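Local coordinates for protein YHR177W (Saccharomyces cerevisiae, PDB 4M8B) that probably acts as a fungal transcription regulator, binding DNA through its WOPR domain, the part held in this chain and captured in complex with DNA, at residues C[74-78]-C[79-83]. Sequence-based numbering, arbitrary orientation.
With nucleotides of chain A; nucleotides of chain B.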
loop_
_atom_site.group_PDB
_atom_site.type_symbol
_atom_site.label_atom_id
_atom_site.label_comp_id
_atom_site.label_asym_id
_atom_site.label_seq_id
_atom_site.Cartn_x
_atom_site.Cartn_y
_atom_site.Cartn_z
ATOM N N SER C 74 2.702 3.117 -12.934
ATOM C CA SER C 74 2.490 1.874 -12.199
ATOM C C SER C 74 3.192 0.682 -12.843
ATOM O O SER C 74 3.196 0.537 -14.065
ATOM C CB SER C 74 0.997 1.575 -12.086
ATOM O OG SER C 74 0.449 1.248 -13.350
ATOM N N ARG C 75 3.788 -0.164 -12.007
ATOM C CA ARG C 75 4.290 -1.464 -12.441
ATOM C C ARG C 75 3.576 -2.552 -11.645
ATOM O O ARG C 75 3.076 -2.293 -10.552
ATOM C CB ARG C 75 5.806 -1.564 -12.241
ATOM C CG ARG C 75 6.620 -0.671 -13.167
ATOM C CD ARG C 75 6.506 -1.118 -14.617
ATOM N NE ARG C 75 7.238 -0.235 -15.524
ATOM C CZ ARG C 75 6.670 0.690 -16.289
ATOM N NH1 ARG C 75 5.355 0.853 -16.268
ATOM N NH2 ARG C 75 7.415 1.447 -17.082
ATOM N N ILE C 76 3.517 -3.763 -12.189
ATOM C CA ILE C 76 2.852 -4.862 -11.494
ATOM C C ILE C 76 3.861 -5.752 -10.770
ATOM O O ILE C 76 4.922 -6.072 -11.303
ATOM C CB ILE C 76 2.010 -5.727 -12.452
ATOM C CG1 ILE C 76 1.201 -4.845 -13.402
ATOM C CG2 ILE C 76 1.093 -6.652 -11.669
ATOM C CD1 ILE C 76 0.293 -5.630 -14.328
ATOM N N SER C 77 3.526 -6.133 -9.544
ATOM C CA SER C 77 4.337 -7.062 -8.773
ATOM C C SER C 77 3.396 -8.048 -8.105
ATOM O O SER C 77 2.908 -7.805 -7.002
ATOM C CB SER C 77 5.173 -6.322 -7.726
ATOM O OG SER C 77 5.999 -7.218 -7.002
ATOM N N GLY C 78 3.134 -9.157 -8.789
ATOM C CA GLY C 78 2.148 -10.112 -8.327
ATOM C C GLY C 78 0.754 -9.557 -8.541
ATOM O O GLY C 78 0.329 -9.342 -9.677
ATOM N N LYS C 79 0.041 -9.323 -7.447
ATOM C CA LYS C 79 -1.285 -8.731 -7.522
ATOM C C LYS C 79 -1.246 -7.294 -7.017
ATOM O O LYS C 79 -2.283 -6.643 -6.893
ATOM C CB LYS C 79 -2.282 -9.565 -6.716
ATOM C CG LYS C 79 -2.344 -11.024 -7.141
ATOM C CD LYS C 79 -3.368 -11.807 -6.331
ATOM C CE LYS C 79 -3.438 -13.255 -6.791
ATOM N NZ LYS C 79 -4.462 -14.030 -6.037
ATOM N N PHE C 80 -0.042 -6.808 -6.731
ATOM C CA PHE C 80 0.146 -5.443 -6.252
ATOM C C PHE C 80 0.511 -4.497 -7.388
ATOM O O PHE C 80 1.087 -4.911 -8.392
ATOM C CB PHE C 80 1.263 -5.382 -5.208
ATOM C CG PHE C 80 0.954 -6.109 -3.934
ATOM C CD1 PHE C 80 0.096 -5.559 -2.996
ATOM C CD2 PHE C 80 1.541 -7.334 -3.661
ATOM C CE1 PHE C 80 -0.185 -6.225 -1.816
ATOM C CE2 PHE C 80 1.266 -8.005 -2.483
ATOM C CZ PHE C 80 0.403 -7.449 -1.558
ATOM N N LEU C 81 0.171 -3.225 -7.217
ATOM C CA LEU C 81 0.712 -2.175 -8.066
ATOM C C LEU C 81 1.825 -1.481 -7.290
ATOM O O LEU C 81 1.702 -1.260 -6.086
ATOM C CB LEU C 81 -0.376 -1.176 -8.470
ATOM C CG LEU C 81 -1.363 -1.693 -9.518
ATOM C CD1 LEU C 81 -2.403 -0.641 -9.874
ATOM C CD2 LEU C 81 -0.611 -2.144 -10.757
ATOM N N VAL C 82 2.918 -1.159 -7.970
ATOM C CA VAL C 82 4.053 -0.512 -7.321
ATOM C C VAL C 82 4.400 0.814 -7.994
ATOM O O VAL C 82 4.338 0.937 -9.216
ATOM C CB VAL C 82 5.294 -1.426 -7.312
ATOM C CG1 VAL C 82 6.488 -0.696 -6.721
ATOM C CG2 VAL C 82 5.007 -2.686 -6.524
ATOM N N TYR C 83 4.765 1.805 -7.186
ATOM C CA TYR C 83 5.128 3.117 -7.703
ATOM C C TYR C 83 6.411 3.612 -7.040
ATOM O O TYR C 83 6.702 3.260 -5.897
ATOM C CB TYR C 83 4.002 4.117 -7.450
ATOM C CG TYR C 83 2.634 3.672 -7.918
ATOM C CD1 TYR C 83 1.874 2.790 -7.166
ATOM C CD2 TYR C 83 2.089 4.160 -9.096
ATOM C CE1 TYR C 83 0.615 2.394 -7.584
ATOM C CE2 TYR C 83 0.832 3.769 -9.520
ATOM C CZ TYR C 83 0.101 2.886 -8.759
ATOM O OH TYR C 83 -1.149 2.493 -9.178
ATOM P P DG A 11 -6.882 -0.622 -8.850
ATOM O OP1 DG A 11 -8.171 -1.274 -9.161
ATOM O OP2 DG A 11 -6.440 -0.551 -7.440
ATOM O "O5'" DG A 11 -5.736 -1.343 -9.700
ATOM C "C5'" DG A 11 -6.047 -2.237 -10.775
ATOM C "C4'" DG A 11 -6.444 -1.513 -12.053
ATOM O "O4'" DG A 11 -5.573 -0.387 -12.288
ATOM C "C3'" DG A 11 -6.308 -2.328 -13.331
ATOM O "O3'" DG A 11 -7.483 -3.097 -13.551
ATOM C "C2'" DG A 11 -6.079 -1.273 -14.416
ATOM C "C1'" DG A 11 -5.587 -0.045 -13.658
ATOM N N9 DG A 11 -4.260 0.454 -14.029
ATOM C C8 DG A 11 -3.155 0.552 -13.219
ATOM N N7 DG A 11 -2.107 1.056 -13.819
ATOM C C5 DG A 11 -2.546 1.316 -15.109
ATOM C C6 DG A 11 -1.855 1.867 -16.214
ATOM O O6 DG A 11 -0.677 2.250 -16.280
ATOM N N1 DG A 11 -2.676 1.958 -17.336
ATOM C C2 DG A 11 -3.994 1.566 -17.384
ATOM N N2 DG A 11 -4.626 1.731 -18.557
ATOM N N3 DG A 11 -4.652 1.050 -16.354
ATOM C C4 DG A 11 -3.869 0.953 -15.254
ATOM P P DA B 7 10.169 -0.350 -18.694
ATOM O OP1 DA B 7 11.615 -0.172 -18.960
ATOM O OP2 DA B 7 9.613 -0.031 -17.358
ATOM O "O5'" DA B 7 9.373 0.489 -19.785
ATOM C "C5'" DA B 7 9.687 0.245 -21.139
ATOM C "C4'" DA B 7 8.436 0.186 -21.989
ATOM O "O4'" DA B 7 7.461 -0.740 -21.438
ATOM C "C3'" DA B 7 7.725 1.523 -22.115
ATOM O "O3'" DA B 7 7.636 1.791 -23.500
ATOM C "C2'" DA B 7 6.378 1.293 -21.431
ATOM C "C1'" DA B 7 6.171 -0.198 -21.643
ATOM N N9 DA B 7 5.217 -0.848 -20.742
ATOM C C8 DA B 7 5.394 -1.167 -19.424
ATOM N N7 DA B 7 4.360 -1.759 -18.870
ATOM C C5 DA B 7 3.439 -1.836 -19.897
ATOM C C6 DA B 7 2.137 -2.361 -19.959
ATOM N N6 DA B 7 1.531 -2.931 -18.912
ATOM N N1 DA B 7 1.489 -2.278 -21.137
ATOM C C2 DA B 7 2.115 -1.714 -22.176
ATOM N N3 DA B 7 3.337 -1.186 -22.239
ATOM C C4 DA B 7 3.951 -1.282 -21.053
#
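Lys79 follows Gly78 (phi 74°) in the type II' turn from Ser77 to Phe80 that tips a beta hairpin. Its extended side chain carries NZ to a salt bridge with Glu16. Phe80 closes the turn through two backbone hydrogen bonds, Ser77 N to Phe80 O (3.0 Å) and Phe80 N to Ser77 O. Leu81 pairs with Ile76 in the non-hydrogen-bonded position; its CD2 meets Ile76 CG1 at 4.2 Å, and its CD1 lies 3.4 Å from O5' of DG11 of chain A. Val82 and Arg75 form a hydrogen-bonded pair, Val82 N donating to Arg75 O at 2.8 Å (162° at the hydrogen) and Arg75 N to Val82 O. Tyr83 places CE2 obliquely beside Ser74 CB. Ser74 OG donates a hydrogen bond to N7 of DG11 of chain A at 2.6 Å. Arg75, bent at chi2 (-67°), grips OP2 of DA7 of chain B through NH2 (2.7 Å) and, weakly, NE; NH1 bonds to Ser74 O, and C8 of that adenine lies over one guanidinium face, offset toward the rim. The hairpin thus presents adjacent residues to both DNA strands, one to a base edge and one to a backbone phosphate, consistent with a recognition element of the WOPR domain.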